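Local structure of peroxiredoxin 6 (Arenicola marina, 2V2G) at residues D15-K20 and A75-W80; L34-R39 and L110-P115; T47-V52 and L66-C71; I53-D58 and E155-I160. The protein probably reduces hydrogen peroxide and organic hydroperoxides to water and alcohols as a thiol-specific antioxidant peroxidase of the Prx6 subfamily. The protein carries 1 engineered substitution. All coordinates share one frame; numbering follows the deposited sequence.

Contact 1 of 4, residues D15-K20 and A75-W80; sequences DSTIGK and ADHKEW
Thr17 pushes its methyl into the angle between His77 and Lys78 on one flank of helix 74-88. CG2 lies 3.6 Å from His77 CB, and at 4.1 Å the same methyl reaches Lys78 CG. The Thr17 and His77 side chains cross at about a right angle, and the methyl stands obliquely to the imidazole. Lys78 behaves differently: its methylene chain, extended beyond CG, runs past Thr17 in the opposite sense until CE comes within 3.5 Å of Thr17 O. A long aliphatic chain suits this place, since its carbons can cover the turn on a residue that is exposed as a whole.

The two branches of the threonine do different work. With chi1 at 58°, OG1 sits between the backbone N and the carbonyl carbon, where it bonds to the backbone N of Ile98, and CG2 is left to face the helix. Behind it, a type I turn from Ser16 to Gly19 presents Thr17. Ser16 OG accepts from Ile18 N at 3.0 Å, forming an ST turn, and donates to Gly19 O at 2.7 Å, in the carbonyl plane on a lone pair. Gly19 has a positive phi of 92°, a backbone shape that suits glycine. On the helix side, His77 NE2 bonds to Ser70 OG, which tethers the imidazole to the end of strand 64-70.

Across the junction, then, a methyl packs on methylenes, and Lys78 CE, next to the charged nitrogen, rests against a carbonyl oxygen. Thr17 OG1 and His77 NE2 bond to strands of the sheet, and Ser16 OG braces the turn itself.

Contact 2 of 4, residues L34-R39 and L110-P115; sequences LFSHPR and LGMVDP
Met112 reaches from the loop after helix 105-109 toward Ser36 on strand 31-36. Its CB leaves the backbone toward the strand, and CG takes the position between the backbone N and the carbonyl carbon (chi1 64°). Beyond CG the chain is extended, which carries the sulfur straight to the sheet. There SD lies 3.8 Å from Ser36 OG and 3.9 Å from Ser36 CB, a van der Waals contact of a large, polarisable atom with a small side chain. At the tip, the Met112 methyl CE lies 3.8 Å from Leu69 CD2 on strand 64-70. Serine suits its place by being short, and its buried hydroxyl is satisfied by Cys127 O and Ala129 N of the neighbouring strand 124-133.

Beside this pair, Leu34 CD2 meets Leu110 CD1 at 3.9 Å, the two leucines crossing at about a right angle. Phe9 adjoins both. Between Leu110 and Met112, Gly111 has a phi of 63° and ends the helix in a Schellman motif, a backbone shape that favours glycine.

Leu34 and Ser36, two residues apart, face the same side of their strand, whereas Phe35 faces helix 43-54. Such two-sided covering of a central strand is characteristic of the thioredoxin fold of peroxiredoxins.

Contact 3 of 4, residues T47-V52 and L66-C71; sequences TELGRV and LIALSC
Val52 and Leu66 meet tip to tip between helix 43-54 and strand 64-70, and the whole contact is apolar. Val52 CG1 approaches both methyls of the leucine, CD1 at 3.7 Å and CD2 at 4.0 Å, resting against the fork. CG1 points away from the backbone N (chi1 179°), which directs it at the strand. A turn earlier on the helix, Leu49 CD2 lies 4.3 Å from Ala68 CB. Here a long residue on the helix is matched by a short one on the strand, and the CA atoms of Leu49 and Ala68 are 8.1 Å apart.

Further apolar packing encloses these pairs: Phe35 touches Leu49, Val52 and Ala68, while Tyr96 covers Val52 and Leu66.

Polar bonds run from other atoms of the same elements. Leu49 O bonds to Tyr96 OH, and Glu48 forms salt bridges with Arg128 and Arg151. Through backbone bonds Ile67 joins strand 31-36, the parallel neighbour of 64-70, and helix 43-54 lies in their connection, a beta-alpha-beta crossover of the thioredoxin fold.

The helix carries Ser45, engineered at the predicted peroxidatic position. Buried methyl packing seats it on the strand, while one Glu48 salt bridge reaches Arg128 of the benzoic acid pocket.

Contact 4 of 4, residues I53-D58 and E155-I160; sequences IQLEGD and EILRVI
Leu55 and Asp58, at the break between helices 43-54 and 56-61, both face Leu157 of helix 153-168. Leu55 is the first residue to leave the helical angles of the earlier helix and also the N-cap of the next. Glu56 N still bonds back to Ile53 O at 3.1 Å, and Asp58 N makes a weak bond to Leu55 O. Leu55 and Asp58, three residues apart, both direct CB toward helix 153-168. Segment 155-160 is regular helix, and the backbones are nearest at Asp58 and Leu157, whose CA atoms are 7.8 Å apart.

Leu157 is the centre of the contact. Its CD1 is 4.0 Å from Leu55 CD2 and equally far from Leu55 CD1, touching the fork of that leucine as the two side chains pass at a slant. The same CD1 lies 3.9 Å from Asp58 CB, and CD2 also approaches this methylene. Asp58 is only partly exposed, so an acid whose CB can pack while its charged end lies beyond the contact suits the place. Phe59 extends the apolar patch along helix 153-168, touching Ile156, Leu157 and Ile160.

Another face of helix 153-168 is polar. Arg158 grips Glu155 side-on: NE meets OE1 at 2.8 Å from above the carboxylate plane, while NH2 meets OE2 at 3.0 Å on the syn side. The carboxylate also bonds to Tyr145 and Asn152 of the second subunit.

One helix therefore separates two chemistries: apolar side chains, Leu157 among them, pack it on its own chain, and a buried salt bridge, also bonded to Trp177 O, reaches the second subunit.

From the N terminus, segment 15-20 opens the first loop, which contact 1 closes at helix 74-88. Strand 31-36 starts a second loop, closed by contact 2 just after helix 105-109, so these two loops cross. Both enclose the short loop of contact 3, which runs from helix 43-54 to strand 64-70. The last loop, from 53-58 to 155-160, crosses all three. Contacts 1, 2 and 3 gather on the central sheet and touch one another: strands 31-36 and 64-70 are neighbours, and Trp80 packs on His37 and Leu49. Contact 4 continues helix 43-54 into the kink and adds helix 153-168; all four contacts also touch the second subunit.

Contact 1 of 4, residues D15-K20 and A75-W80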
loop_
_atom_site.group_PDB
_atom_site.type_symbol
_atom_site.label_atom_id
_atom_site.label_comp_id
_atom_site.label_asym_id
_atom_site.label_seq_id
_atom_site.Cartn_x
_atom_site.Cartn_y
_atom_site.Cartn_z
ATOM N N ASP A 15 3.625 -21.009 -15.092
ATOM C CA ASP A 15 4.771 -21.795 -14.646
ATOM C C ASP A 15 5.442 -21.109 -13.420
ATOM O O ASP A 15 5.325 -19.892 -13.139
ATOM C CB ASP A 15 5.837 -21.925 -15.719
ATOM C CG ASP A 15 6.630 -23.279 -15.653
ATOM O OD1 ASP A 15 6.663 -24.055 -14.630
ATOM O OD2 ASP A 15 7.272 -23.581 -16.686
ATOM N N SER A 16 6.146 -21.946 -12.678
ATOM C CA SER A 16 6.734 -21.546 -11.424
ATOM C C SER A 16 7.872 -22.471 -11.052
ATOM O O SER A 16 8.070 -23.511 -11.681
ATOM C CB SER A 16 5.671 -21.559 -10.315
ATOM O OG SER A 16 5.466 -22.853 -9.772
ATOM N N THR A 17 8.569 -22.099 -9.982
ATOM C CA THR A 17 9.584 -22.965 -9.360
ATOM C C THR A 17 9.088 -24.299 -8.778
ATOM O O THR A 17 9.904 -25.186 -8.484
ATOM C CB THR A 17 10.329 -22.190 -8.264
ATOM O OG1 THR A 17 9.382 -21.727 -7.308
ATOM C CG2 THR A 17 11.120 -21.075 -8.886
ATOM N N ILE A 18 7.771 -24.415 -8.599
ATOM C CA ILE A 18 7.140 -25.671 -8.210
ATOM C C ILE A 18 6.370 -26.295 -9.368
ATOM O O ILE A 18 5.624 -27.232 -9.162
ATOM C CB ILE A 18 6.264 -25.534 -6.958
ATOM C CG1 ILE A 18 4.991 -24.744 -7.248
ATOM C CG2 ILE A 18 7.074 -24.913 -5.794
ATOM C CD1 ILE A 18 4.071 -24.640 -6.090
ATOM N N GLY A 19 6.626 -25.849 -10.591
ATOM C CA GLY A 19 5.960 -26.391 -11.767
ATOM C C GLY A 19 4.710 -25.601 -12.112
ATOM O O GLY A 19 4.471 -24.521 -11.575
ATOM N N LYS A 20 3.917 -26.110 -13.043
ATOM C CA LYS A 20 2.728 -25.392 -13.445
ATOM C C LYS A 20 1.702 -25.435 -12.353
ATOM O O LYS A 20 1.575 -26.432 -11.635
ATOM C CB LYS A 20 2.119 -25.901 -14.758
ATOM C CG LYS A 20 3.036 -25.692 -15.989
ATOM C CD LYS A 20 2.230 -25.834 -17.291
ATOM C CE LYS A 20 3.144 -25.959 -18.527
ATOM N NZ LYS A 20 2.427 -26.495 -19.761
ATOM N N ALA A 75 14.323 -21.092 -14.518
ATOM C CA ALA A 75 15.755 -21.394 -14.303
ATOM C C ALA A 75 16.487 -20.262 -13.577
ATOM O O ALA A 75 17.213 -20.490 -12.599
ATOM C CB ALA A 75 16.412 -21.734 -15.651
ATOM N N ASP A 76 16.231 -19.022 -13.997
ATOM C CA ASP A 76 16.759 -17.852 -13.298
ATOM C C ASP A 76 16.222 -17.714 -11.851
ATOM O O ASP A 76 16.953 -17.380 -10.903
ATOM C CB ASP A 76 16.410 -16.594 -14.095
ATOM C CG ASP A 76 17.374 -16.337 -15.222
ATOM O OD1 ASP A 76 18.282 -17.144 -15.416
ATOM O OD2 ASP A 76 17.180 -15.339 -15.944
ATOM N N HIS A 77 14.943 -17.998 -11.657
ATOM C CA HIS A 77 14.386 -18.005 -10.308
ATOM C C HIS A 77 15.099 -19.006 -9.425
ATOM O O HIS A 77 15.448 -18.698 -8.294
ATOM C CB HIS A 77 12.914 -18.358 -10.326
ATOM C CG HIS A 77 12.038 -17.319 -10.943
ATOM N ND1 HIS A 77 10.757 -17.586 -11.377
ATOM C CD2 HIS A 77 12.235 -15.995 -11.144
ATOM C CE1 HIS A 77 10.208 -16.457 -11.807
ATOM N NE2 HIS A 77 11.091 -15.487 -11.707
ATOM N N LYS A 78 15.322 -20.208 -9.936
ATOM C CA LYS A 78 15.993 -21.238 -9.137
ATOM C C LYS A 78 17.419 -20.834 -8.766
ATOM O O LYS A 78 17.813 -20.958 -7.606
ATOM C CB LYS A 78 15.911 -22.612 -9.816
ATOM C CG LYS A 78 14.539 -23.282 -9.549
ATOM C CD LYS A 78 14.390 -24.693 -10.145
ATOM C CE LYS A 78 12.899 -25.088 -10.348
ATOM N NZ LYS A 78 12.862 -26.367 -11.122
ATOM N N GLU A 79 18.164 -20.290 -9.722
ATOM C CA GLU A 79 19.533 -19.869 -9.464
ATOM C C GLU A 79 19.574 -18.680 -8.509
ATOM O O GLU A 79 20.307 -18.658 -7.527
ATOM C CB GLU A 79 20.232 -19.465 -10.742
ATOM C CG GLU A 79 21.709 -19.149 -10.516
ATOM C CD GLU A 79 22.450 -18.687 -11.765
ATOM O OE1 GLU A 79 21.820 -18.530 -12.832
ATOM O OE2 GLU A 79 23.679 -18.454 -11.654
ATOM N N TRP A 80 18.770 -17.683 -8.809
ATOM C CA TRP A 80 18.733 -16.511 -7.950
ATOM C C TRP A 80 18.244 -16.811 -6.534
ATOM O O TRP A 80 18.641 -16.135 -5.594
ATOM C CB TRP A 80 17.879 -15.438 -8.607
ATOM C CG TRP A 80 17.749 -14.186 -7.802
ATOM C CD1 TRP A 80 18.756 -13.402 -7.306
ATOM C CD2 TRP A 80 16.533 -13.578 -7.404
ATOM N NE1 TRP A 80 18.222 -12.318 -6.662
ATOM C CE2 TRP A 80 16.859 -12.404 -6.694
ATOM C CE3 TRP A 80 15.185 -13.898 -7.592
ATOM C CZ2 TRP A 80 15.881 -11.547 -6.166
ATOM C CZ3 TRP A 80 14.206 -13.035 -7.057
ATOM C CH2 TRP A 80 14.570 -11.891 -6.337
#

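Contact 2 of 4, residues L34-R39 and L110-P115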
loop_
_atom_site.group_PDB
_atom_site.type_symbol
_atom_site.label_atom_id
_atom_site.label_comp_id
_atom_site.label_asym_id
_atom_site.label_seq_id
_atom_site.Cartn_x
_atom_site.Cartn_y
_atom_site.Cartn_z
ATOM N N LEU A 34 0.185 -12.579 -2.921
ATOM C CA LEU A 34 0.963 -12.580 -4.141
ATOM C C LEU A 34 1.750 -11.293 -4.225
ATOM O O LEU A 34 1.171 -10.215 -4.108
ATOM C CB LEU A 34 0.038 -12.716 -5.389
ATOM C CG LEU A 34 0.616 -12.574 -6.777
ATOM C CD1 LEU A 34 1.704 -13.592 -6.934
ATOM C CD2 LEU A 34 -0.507 -12.826 -7.850
ATOM N N PHE A 35 3.060 -11.379 -4.416
ATOM C CA PHE A 35 3.878 -10.158 -4.483
ATOM C C PHE A 35 4.828 -10.273 -5.629
ATOM O O PHE A 35 5.306 -11.380 -5.933
ATOM C CB PHE A 35 4.587 -9.894 -3.175
ATOM C CG PHE A 35 5.571 -10.912 -2.743
ATOM C CD1 PHE A 35 5.145 -12.099 -2.192
ATOM C CD2 PHE A 35 6.933 -10.611 -2.784
ATOM C CE1 PHE A 35 6.094 -13.100 -1.765
ATOM C CE2 PHE A 35 7.865 -11.540 -2.320
ATOM C CZ PHE A 35 7.442 -12.764 -1.804
ATOM N N SER A 36 5.039 -9.177 -6.345
ATOM C CA SER A 36 5.913 -9.180 -7.494
ATOM C C SER A 36 7.187 -8.376 -7.227
ATOM O O SER A 36 7.283 -7.567 -6.296
ATOM C CB SER A 36 5.216 -8.613 -8.729
ATOM O OG SER A 36 4.923 -7.233 -8.522
ATOM N N HIS A 37 8.168 -8.595 -8.105
ATOM C CA HIS A 37 9.358 -7.802 -8.174
ATOM C C HIS A 37 9.862 -7.666 -9.613
ATOM O O HIS A 37 9.515 -8.464 -10.482
ATOM C CB HIS A 37 10.483 -8.387 -7.301
ATOM C CG HIS A 37 10.990 -9.709 -7.800
ATOM N ND1 HIS A 37 10.346 -10.898 -7.528
ATOM C CD2 HIS A 37 12.078 -10.029 -8.542
ATOM C CE1 HIS A 37 10.994 -11.889 -8.132
ATOM N NE2 HIS A 37 12.033 -11.389 -8.780
ATOM N N PRO A 38 10.625 -6.595 -9.900
ATOM C CA PRO A 38 10.958 -6.306 -11.319
ATOM C C PRO A 38 11.835 -7.317 -12.039
ATOM O O PRO A 38 11.508 -7.718 -13.145
ATOM C CB PRO A 38 11.583 -4.899 -11.259
ATOM C CG PRO A 38 11.124 -4.339 -9.963
ATOM C CD PRO A 38 11.008 -5.472 -9.008
ATOM N N ARG A 39 12.907 -7.782 -11.388
ATOM C CA ARG A 39 13.887 -8.592 -12.063
ATOM C C ARG A 39 14.659 -9.404 -11.022
ATOM O O ARG A 39 15.012 -8.889 -9.993
ATOM C CB ARG A 39 14.883 -7.691 -12.859
ATOM C CG ARG A 39 15.565 -8.388 -13.967
ATOM C CD ARG A 39 14.631 -8.409 -15.093
ATOM N NE ARG A 39 15.071 -9.213 -16.214
ATOM C CZ ARG A 39 15.849 -8.748 -17.195
ATOM N NH1 ARG A 39 16.328 -7.498 -17.168
ATOM N NH2 ARG A 39 16.180 -9.563 -18.192
ATOM N N LEU A 110 -2.972 -7.574 -14.045
ATOM C CA LEU A 110 -3.006 -7.139 -12.652
ATOM C C LEU A 110 -2.632 -5.663 -12.501
ATOM O O LEU A 110 -2.563 -5.129 -11.355
ATOM C CB LEU A 110 -2.132 -8.079 -11.777
ATOM C CG LEU A 110 -2.451 -9.583 -11.712
ATOM C CD1 LEU A 110 -1.632 -10.310 -10.662
ATOM C CD2 LEU A 110 -3.937 -9.758 -11.428
ATOM N N GLY A 111 -2.408 -4.982 -13.630
ATOM C CA GLY A 111 -2.128 -3.562 -13.561
ATOM C C GLY A 111 -0.841 -3.271 -12.798
ATOM O O GLY A 111 -0.727 -2.208 -12.174
ATOM N N MET A 112 0.155 -4.162 -12.963
ATOM C CA MET A 112 1.390 -4.075 -12.191
ATOM C C MET A 112 2.688 -3.837 -13.008
ATOM O O MET A 112 3.770 -4.204 -12.528
ATOM C CB MET A 112 1.530 -5.225 -11.261
ATOM C CG MET A 112 1.655 -6.537 -11.983
ATOM S SD MET A 112 1.962 -7.879 -10.798
ATOM C CE MET A 112 1.776 -9.256 -11.928
ATOM N N VAL A 113 2.581 -3.202 -14.173
ATOM C CA VAL A 113 3.761 -2.878 -14.992
ATOM C C VAL A 113 4.519 -1.684 -14.344
ATOM O O VAL A 113 3.911 -0.730 -13.833
ATOM C CB VAL A 113 3.372 -2.552 -16.429
ATOM C CG1 VAL A 113 4.595 -2.080 -17.202
ATOM C CG2 VAL A 113 2.728 -3.764 -17.152
ATOM N N ASP A 114 5.822 -1.822 -14.228
ATOM C CA ASP A 114 6.633 -0.728 -13.653
ATOM C C ASP A 114 6.715 0.400 -14.684
ATOM O O ASP A 114 6.894 0.185 -15.883
ATOM C CB ASP A 114 8.034 -1.210 -13.297
ATOM C CG ASP A 114 8.763 -0.240 -12.381
ATOM O OD1 ASP A 114 8.551 -0.399 -11.152
ATOM O OD2 ASP A 114 9.490 0.649 -12.931
ATOM N N PRO A 115 6.638 1.653 -14.180
ATOM C CA PRO A 115 6.662 2.852 -14.987
ATOM C C PRO A 115 8.034 3.099 -15.648
ATOM O O PRO A 115 8.126 3.724 -16.707
ATOM C CB PRO A 115 6.314 3.945 -13.941
ATOM C CG PRO A 115 6.716 3.448 -12.666
ATOM C CD PRO A 115 6.536 1.974 -12.739
#

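Contact 3 of 4, residues T47-V52 and L66-C71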
loop_
_atom_site.group_PDB
_atom_site.type_symbol
_atom_site.label_atom_id
_atom_site.label_comp_id
_atom_site.label_asym_id
_atom_site.label_seq_id
_atom_site.Cartn_x
_atom_site.Cartn_y
_atom_site.Cartn_z
ATOM N N THR A 47 16.965 -8.170 -1.230
ATOM C CA THR A 47 16.616 -7.834 0.168
ATOM C C THR A 47 15.152 -8.137 0.535
ATOM O O THR A 47 14.851 -8.531 1.659
ATOM C CB THR A 47 16.947 -6.341 0.536
ATOM O OG1 THR A 47 16.013 -5.439 -0.061
ATOM C CG2 THR A 47 18.395 -6.002 0.107
ATOM N N GLU A 48 14.221 -7.901 -0.412
ATOM C CA GLU A 48 12.800 -8.123 -0.166
ATOM C C GLU A 48 12.420 -9.596 -0.039
ATOM O O GLU A 48 11.801 -10.005 0.985
ATOM C CB GLU A 48 11.972 -7.481 -1.259
ATOM C CG GLU A 48 11.960 -5.991 -1.169
ATOM C CD GLU A 48 11.014 -5.434 -2.230
ATOM O OE1 GLU A 48 11.102 -5.940 -3.348
ATOM O OE2 GLU A 48 10.159 -4.587 -1.902
ATOM N N LEU A 49 12.813 -10.396 -1.021
ATOM C CA LEU A 49 12.527 -11.847 -0.933
ATOM C C LEU A 49 13.273 -12.451 0.251
ATOM O O LEU A 49 12.774 -13.361 0.903
ATOM C CB LEU A 49 12.797 -12.564 -2.267
ATOM C CG LEU A 49 11.623 -12.485 -3.246
ATOM C CD1 LEU A 49 11.299 -11.104 -3.748
ATOM C CD2 LEU A 49 11.873 -13.432 -4.438
ATOM N N GLY A 50 14.442 -11.936 0.597
ATOM C CA GLY A 50 15.142 -12.434 1.780
ATOM C C GLY A 50 14.442 -12.099 3.074
ATOM O O GLY A 50 14.377 -12.896 4.019
ATOM N N ARG A 51 13.885 -10.889 3.150
ATOM C CA ARG A 51 13.033 -10.504 4.252
ATOM C C ARG A 51 11.819 -11.409 4.408
ATOM O O ARG A 51 11.417 -11.718 5.534
ATOM C CB ARG A 51 12.636 -9.028 4.157
ATOM C CG ARG A 51 11.862 -8.533 5.332
ATOM C CD ARG A 51 12.557 -8.763 6.672
ATOM N NE ARG A 51 11.892 -8.121 7.815
ATOM C CZ ARG A 51 12.024 -8.536 9.054
ATOM N NH1 ARG A 51 12.772 -9.579 9.312
ATOM N NH2 ARG A 51 11.369 -7.902 10.022
ATOM N N VAL A 52 11.173 -11.740 3.287
ATOM C CA VAL A 52 10.030 -12.642 3.339
ATOM C C VAL A 52 10.432 -14.022 3.908
ATOM O O VAL A 52 9.716 -14.547 4.771
ATOM C CB VAL A 52 9.305 -12.718 1.986
ATOM C CG1 VAL A 52 8.134 -13.696 2.069
ATOM C CG2 VAL A 52 8.772 -11.320 1.625
ATOM N N LEU A 66 2.248 -17.663 0.831
ATOM C CA LEU A 66 3.005 -16.727 0.036
ATOM C C LEU A 66 3.389 -17.198 -1.373
ATOM O O LEU A 66 3.707 -18.377 -1.562
ATOM C CB LEU A 66 4.328 -16.453 0.771
ATOM C CG LEU A 66 4.292 -15.706 2.093
ATOM C CD1 LEU A 66 5.533 -16.094 2.995
ATOM C CD2 LEU A 66 4.181 -14.223 1.807
ATOM N N ILE A 67 3.419 -16.261 -2.312
ATOM C CA ILE A 67 3.847 -16.541 -3.682
ATOM C C ILE A 67 4.417 -15.302 -4.366
ATOM O O ILE A 67 3.821 -14.269 -4.297
ATOM C CB ILE A 67 2.757 -17.285 -4.561
ATOM C CG1 ILE A 67 3.317 -17.715 -5.889
ATOM C CG2 ILE A 67 1.509 -16.461 -4.768
ATOM C CD1 ILE A 67 2.525 -18.960 -6.511
ATOM N N ALA A 68 5.641 -15.465 -4.902
ATOM C CA ALA A 68 6.356 -14.386 -5.599
ATOM C C ALA A 68 6.171 -14.486 -7.118
ATOM O O ALA A 68 5.711 -15.487 -7.622
ATOM C CB ALA A 68 7.801 -14.391 -5.200
ATOM N N LEU A 69 6.556 -13.422 -7.833
ATOM C CA LEU A 69 6.340 -13.261 -9.270
ATOM C C LEU A 69 7.274 -12.248 -9.853
ATOM O O LEU A 69 7.421 -11.149 -9.323
ATOM C CB LEU A 69 4.942 -12.831 -9.555
ATOM C CG LEU A 69 4.574 -12.751 -11.030
ATOM C CD1 LEU A 69 3.107 -13.140 -11.174
ATOM C CD2 LEU A 69 4.919 -11.366 -11.664
ATOM N N SER A 70 7.955 -12.632 -10.910
ATOM C CA SER A 70 8.533 -11.672 -11.843
ATOM C C SER A 70 8.401 -12.200 -13.291
ATOM O O SER A 70 7.957 -13.331 -13.547
ATOM C CB SER A 70 10.002 -11.384 -11.509
ATOM O OG SER A 70 10.907 -12.386 -12.047
ATOM N N CYS A 71 8.810 -11.391 -14.243
ATOM C CA CYS A 71 8.705 -11.824 -15.660
ATOM C C CYS A 71 9.896 -12.691 -16.103
ATOM O O CYS A 71 9.993 -13.078 -17.243
ATOM C CB CYS A 71 8.460 -10.683 -16.647
ATOM S SG CYS A 71 7.004 -9.651 -16.226
#

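Contact 4 of 4, residues I53-D58 and E155-I160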
loop_
_atom_site.group_PDB
_atom_site.type_symbol
_atom_site.label_atom_id
_atom_site.label_comp_id
_atom_site.label_asym_id
_atom_site.label_seq_id
_atom_site.Cartn_x
_atom_site.Cartn_y
_atom_site.Cartn_z
ATOM N N ILE A 53 11.568 -14.562 3.504
ATOM C CA ILE A 53 12.095 -15.800 4.146
ATOM C C ILE A 53 12.219 -15.589 5.676
ATOM O O ILE A 53 11.757 -16.424 6.463
ATOM C CB ILE A 53 13.457 -16.305 3.540
ATOM C CG1 ILE A 53 13.259 -16.586 2.026
ATOM C CG2 ILE A 53 14.060 -17.493 4.431
ATOM C CD1 ILE A 53 14.506 -17.040 1.371
ATOM N N GLN A 54 12.811 -14.449 6.101
ATOM C CA GLN A 54 12.947 -14.183 7.516
ATOM C C GLN A 54 11.609 -14.188 8.266
ATOM O O GLN A 54 11.572 -14.588 9.435
ATOM C CB GLN A 54 13.702 -12.885 7.816
ATOM C CG GLN A 54 15.135 -12.856 7.353
ATOM C CD GLN A 54 15.772 -11.479 7.503
ATOM O OE1 GLN A 54 15.107 -10.495 7.879
ATOM N NE2 GLN A 54 17.068 -11.409 7.208
ATOM N N LEU A 55 10.550 -13.736 7.574
ATOM C CA LEU A 55 9.221 -13.638 8.140
ATOM C C LEU A 55 8.319 -14.876 7.838
ATOM O O LEU A 55 7.111 -14.826 8.118
ATOM C CB LEU A 55 8.538 -12.362 7.603
ATOM C CG LEU A 55 9.151 -11.056 8.094
ATOM C CD1 LEU A 55 8.526 -9.841 7.312
ATOM C CD2 LEU A 55 8.887 -10.932 9.593
ATOM N N GLU A 56 8.847 -15.955 7.260
ATOM C CA GLU A 56 7.965 -17.004 6.744
ATOM C C GLU A 56 7.095 -17.625 7.872
ATOM O O GLU A 56 5.895 -17.850 7.668
ATOM C CB GLU A 56 8.777 -18.065 5.971
ATOM C CG GLU A 56 9.085 -19.334 6.680
ATOM C CD GLU A 56 7.916 -20.345 6.691
ATOM O OE1 GLU A 56 7.049 -20.324 5.756
ATOM O OE2 GLU A 56 7.888 -21.172 7.627
ATOM N N GLY A 57 7.673 -17.814 9.035
ATOM C CA GLY A 57 6.899 -18.245 10.170
ATOM C C GLY A 57 5.780 -17.310 10.639
ATOM O O GLY A 57 4.779 -17.787 11.162
ATOM N N ASP A 58 5.963 -15.992 10.508
ATOM C CA ASP A 58 4.911 -15.044 10.869
ATOM C C ASP A 58 3.714 -15.179 9.910
ATOM O O ASP A 58 2.573 -15.080 10.317
ATOM C CB ASP A 58 5.493 -13.620 10.828
ATOM C CG ASP A 58 6.565 -13.402 11.921
ATOM O OD1 ASP A 58 6.357 -13.818 13.098
ATOM O OD2 ASP A 58 7.674 -12.922 11.591
ATOM N N GLU A 155 4.355 -3.854 7.751
ATOM C CA GLU A 155 3.040 -3.247 7.459
ATOM C C GLU A 155 2.095 -4.275 6.809
ATOM O O GLU A 155 0.916 -4.303 7.084
ATOM C CB GLU A 155 3.180 -2.018 6.535
ATOM C CG GLU A 155 1.846 -1.456 6.071
ATOM C CD GLU A 155 0.959 -0.898 7.144
ATOM O OE1 GLU A 155 1.445 -0.754 8.324
ATOM O OE2 GLU A 155 -0.179 -0.447 6.792
ATOM N N ILE A 156 2.640 -5.137 5.951
ATOM C CA ILE A 156 1.863 -6.202 5.323
ATOM C C ILE A 156 1.321 -7.152 6.418
ATOM O O ILE A 156 0.129 -7.474 6.411
ATOM C CB ILE A 156 2.703 -6.960 4.250
ATOM C CG1 ILE A 156 2.951 -5.975 3.083
ATOM C CG2 ILE A 156 1.893 -8.156 3.695
ATOM C CD1 ILE A 156 4.082 -6.361 2.182
ATOM N N LEU A 157 2.174 -7.528 7.367
ATOM C CA LEU A 157 1.705 -8.353 8.505
ATOM C C LEU A 157 0.650 -7.588 9.307
ATOM O O LEU A 157 -0.357 -8.173 9.754
ATOM C CB LEU A 157 2.825 -8.872 9.360
ATOM C CG LEU A 157 3.716 -9.904 8.643
ATOM C CD1 LEU A 157 5.046 -10.026 9.290
ATOM C CD2 LEU A 157 3.007 -11.254 8.638
ATOM N N ARG A 158 0.855 -6.289 9.524
ATOM C CA ARG A 158 -0.124 -5.501 10.337
ATOM C C ARG A 158 -1.497 -5.527 9.688
ATOM O O ARG A 158 -2.524 -5.726 10.347
ATOM C CB ARG A 158 0.364 -4.049 10.538
ATOM C CG ARG A 158 -0.408 -3.152 11.504
ATOM C CD ARG A 158 0.069 -1.739 11.456
ATOM N NE ARG A 158 -0.484 -1.077 10.280
ATOM C CZ ARG A 158 -1.712 -0.608 10.177
ATOM N NH1 ARG A 158 -2.576 -0.631 11.194
ATOM N NH2 ARG A 158 -2.106 -0.126 9.006
ATOM N N VAL A 159 -1.547 -5.260 8.375
ATOM C CA VAL A 159 -2.824 -5.266 7.674
ATOM C C VAL A 159 -3.438 -6.646 7.583
ATOM O O VAL A 159 -4.653 -6.731 7.634
ATOM C CB VAL A 159 -2.792 -4.519 6.347
ATOM C CG1 VAL A 159 -2.334 -3.062 6.558
ATOM C CG2 VAL A 159 -1.910 -5.196 5.306
ATOM N N ILE A 160 -2.646 -7.695 7.465
ATOM C CA ILE A 160 -3.191 -9.058 7.557
ATOM C C ILE A 160 -3.927 -9.251 8.873
ATOM O O ILE A 160 -5.070 -9.734 8.899
ATOM C CB ILE A 160 -2.128 -10.196 7.355
ATOM C CG1 ILE A 160 -1.687 -10.177 5.866
ATOM C CG2 ILE A 160 -2.709 -11.560 7.841
ATOM C CD1 ILE A 160 -0.375 -10.946 5.617
#